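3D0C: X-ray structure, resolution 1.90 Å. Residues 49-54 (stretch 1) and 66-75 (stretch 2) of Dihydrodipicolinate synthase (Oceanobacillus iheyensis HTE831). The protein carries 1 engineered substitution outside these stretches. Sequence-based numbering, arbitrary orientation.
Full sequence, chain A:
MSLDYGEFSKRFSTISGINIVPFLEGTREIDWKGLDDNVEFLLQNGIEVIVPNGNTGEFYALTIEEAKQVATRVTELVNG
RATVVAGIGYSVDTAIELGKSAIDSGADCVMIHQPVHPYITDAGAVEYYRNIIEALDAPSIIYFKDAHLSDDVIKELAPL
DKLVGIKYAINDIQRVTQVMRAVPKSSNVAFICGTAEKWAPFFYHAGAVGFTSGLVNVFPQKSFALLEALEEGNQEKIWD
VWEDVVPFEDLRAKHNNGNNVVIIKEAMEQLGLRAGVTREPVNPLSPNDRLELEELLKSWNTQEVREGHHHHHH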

# COMPACT_ATOMS: atom_id res chain seq x y z
N VAL A 49 -21.33 7.46 -13.73
CA VAL A 49 -20.58 6.39 -13.09
C VAL A 49 -19.99 6.94 -11.79
O VAL A 49 -19.27 7.94 -11.79
CB VAL A 49 -19.45 5.89 -14.01
CG1 VAL A 49 -18.65 4.78 -13.32
CG2 VAL A 49 -20.04 5.38 -15.31
N ILE A 50 -20.33 6.32 -10.68
CA ILE A 50 -19.84 6.78 -9.39
C ILE A 50 -19.01 5.65 -8.78
O ILE A 50 -19.36 4.48 -8.92
CB ILE A 50 -21.01 7.20 -8.46
CG1 ILE A 50 -20.45 7.80 -7.17
CG2 ILE A 50 -21.90 6.00 -8.17
CD1 ILE A 50 -21.50 8.44 -6.28
N VAL A 51 -17.92 6.01 -8.12
CA VAL A 51 -17.05 4.99 -7.55
C VAL A 51 -16.83 5.08 -6.05
O VAL A 51 -15.88 5.72 -5.61
CB VAL A 51 -15.67 5.03 -8.24
CG1 VAL A 51 -14.83 3.85 -7.77
CG2 VAL A 51 -15.83 5.02 -9.76
N PRO A 52 -17.70 4.43 -5.25
CA PRO A 52 -17.51 4.48 -3.80
C PRO A 52 -16.29 3.64 -3.44
O PRO A 52 -15.96 2.67 -4.14
CB PRO A 52 -18.82 3.90 -3.26
CG PRO A 52 -19.21 2.91 -4.32
CD PRO A 52 -18.91 3.67 -5.61
N ASN A 53 -15.61 4.00 -2.35
CA ASN A 53 -14.41 3.30 -1.92
C ASN A 53 -13.24 3.40 -2.88
O ASN A 53 -12.48 2.43 -3.10
CB ASN A 53 -14.70 1.84 -1.56
CG ASN A 53 -15.37 1.72 -0.20
OD1 ASN A 53 -15.10 2.52 0.70
ND2 ASN A 53 -16.24 0.73 -0.04
N GLY A 54 -13.13 4.58 -3.47
CA GLY A 54 -12.02 4.90 -4.35
C GLY A 54 -11.06 5.60 -3.40
O GLY A 54 -11.40 5.83 -2.24
N GLU A 66 -16.60 -0.24 7.95
CA GLU A 66 -16.99 1.07 7.42
C GLU A 66 -16.99 1.07 5.90
O GLU A 66 -17.85 1.69 5.29
CB GLU A 66 -16.03 2.16 7.91
CG GLU A 66 -16.00 2.36 9.41
CD GLU A 66 -15.02 3.45 9.81
OE1 GLU A 66 -13.84 3.35 9.41
OE2 GLU A 66 -15.43 4.40 10.50
N ALA A 67 -16.05 0.37 5.28
CA ALA A 67 -15.99 0.34 3.82
C ALA A 67 -17.24 -0.33 3.25
O ALA A 67 -17.82 0.14 2.27
CB ALA A 67 -14.73 -0.39 3.35
N LYS A 68 -17.68 -1.43 3.86
CA LYS A 68 -18.88 -2.09 3.38
C LYS A 68 -20.07 -1.14 3.54
O LYS A 68 -20.93 -1.05 2.66
CB LYS A 68 -19.13 -3.37 4.16
CG LYS A 68 -18.05 -4.43 3.99
CD LYS A 68 -18.32 -5.61 4.89
CE LYS A 68 -17.29 -6.70 4.69
NZ LYS A 68 -17.47 -7.80 5.67
N GLN A 69 -20.12 -0.42 4.66
CA GLN A 69 -21.22 0.51 4.92
C GLN A 69 -21.28 1.64 3.88
O GLN A 69 -22.36 2.03 3.46
CB GLN A 69 -21.10 1.11 6.32
CG GLN A 69 -21.22 0.10 7.46
CD GLN A 69 -21.29 0.76 8.82
OE1 GLN A 69 -20.45 1.59 9.18
NE2 GLN A 69 -22.31 0.39 9.60
N VAL A 70 -20.12 2.15 3.49
CA VAL A 70 -20.07 3.21 2.49
C VAL A 70 -20.55 2.69 1.14
O VAL A 70 -21.39 3.31 0.49
CB VAL A 70 -18.63 3.78 2.33
CG1 VAL A 70 -18.59 4.79 1.19
CG2 VAL A 70 -18.18 4.42 3.63
N ALA A 71 -20.02 1.55 0.72
CA ALA A 71 -20.43 0.97 -0.56
C ALA A 71 -21.94 0.74 -0.55
O ALA A 71 -22.65 1.13 -1.49
CB ALA A 71 -19.70 -0.35 -0.80
N THR A 72 -22.43 0.12 0.51
CA THR A 72 -23.85 -0.17 0.63
C THR A 72 -24.67 1.12 0.55
O THR A 72 -25.62 1.22 -0.24
CB THR A 72 -24.14 -0.89 1.97
OG1 THR A 72 -23.52 -2.18 1.95
CG2 THR A 72 -25.64 -1.07 2.18
N ARG A 73 -24.27 2.10 1.35
CA ARG A 73 -24.94 3.41 1.41
C ARG A 73 -25.02 4.09 0.05
O ARG A 73 -26.09 4.55 -0.38
CB ARG A 73 -24.19 4.32 2.37
CG ARG A 73 -24.83 5.68 2.58
CD ARG A 73 -25.96 5.58 3.60
NE ARG A 73 -26.39 6.89 4.07
CZ ARG A 73 -27.11 7.08 5.17
NH1 ARG A 73 -27.48 6.04 5.91
NH2 ARG A 73 -27.47 8.31 5.54
N VAL A 74 -23.88 4.19 -0.63
CA VAL A 74 -23.85 4.83 -1.94
C VAL A 74 -24.71 4.07 -2.94
O VAL A 74 -25.52 4.67 -3.65
CB VAL A 74 -22.41 4.94 -2.49
CG1 VAL A 74 -22.42 5.62 -3.86
CG2 VAL A 74 -21.55 5.72 -1.52
N THR A 75 -24.54 2.74 -3.00
CA THR A 75 -25.31 1.93 -3.94
C THR A 75 -26.82 2.14 -3.78
O THR A 75 -27.54 2.36 -4.77
CB THR A 75 -24.99 0.42 -3.75
OG1 THR A 75 -23.61 0.17 -4.06
CG2 THR A 75 -25.86 -0.43 -4.68

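Stretch 2 is a continuous run of helix, and stretch 1 is the end of a strand, Val 49 and Ile 50, that opens into a loop. The two backbones come nearest at Pro 52 and Ala 71, whose CA atoms lie 5.6 Å apart, where the helix residue carries only a methyl group. The contact is small, burying 289 Å² over both sides, and it divides into one polar anchor near the start of the helical segment and an apolar patch near its end.

The segment opens with Glu 66, which takes no part: its CA-to-CB bond points sideways, its end leads away, and its carboxylate is hydrogen-bonded elsewhere in the structure. The anchor comes one residue later. Asn 53 ND2 donates a hydrogen bond to Ala 67 O at 2.9 Å, with an N-H...O angle of 168°, so the bond is both short and nearly straight. That carbonyl is already the acceptor for the helix's own bond from Ala 71 N to Ala 67 O, at 3.0 Å. The amide therefore adds a second donor to an oxygen in regular helical use, and the i to i+4 pattern continues undisturbed. Asn 53 reaches it from a backbone with positive phi (65/38), its side chain in the m rotamer. For a buried amide, this is an economical way to satisfy a donor: it borrows a main-chain acceptor and needs no polar side chain on the helix.

Lys 68 and Gln 69 point away from the loop, toward the more exposed side of the helix. Val 70 turns back toward it, and its CB sits 4.1 Å from Asn 53 OD1, a packing contact beside the amide. Ala 71 follows with its CB 3.7 Å from Asn 53 ND2, while its CA lies 4.3 Å from Pro 52 CB. Ala 67 and Ala 71, one helical turn apart, thus both border the amide with small side chains.

Thr 72 points away and Arg 73 is out of reach, so the contact resumes at Val 74, one turn beyond Val 70. This is the helix residue most covered by stretch 1. With chi1 in t, Val 74 CG2 lies 3.7 Å from Pro 52 CB; Val 74 CG1 lies 3.8 Å from Ile 50 CD1 and is also 4.0 Å from Pro 52 CB. Ile 50 gets there with an extended side chain, t at both chi1 and chi2. Val 51, between these two partners, points away, so the alternation of the chain brings Ile 50 and Pro 52 to the same helix. Thr 75 OG1 donates to Ala 71 O, one turn back, at 2.9 Å.

The rule that emerges is compact: alanine on the helix where the backbones are closest, a valine where it meets Ile 50 and Pro 52, and one well-aimed amide.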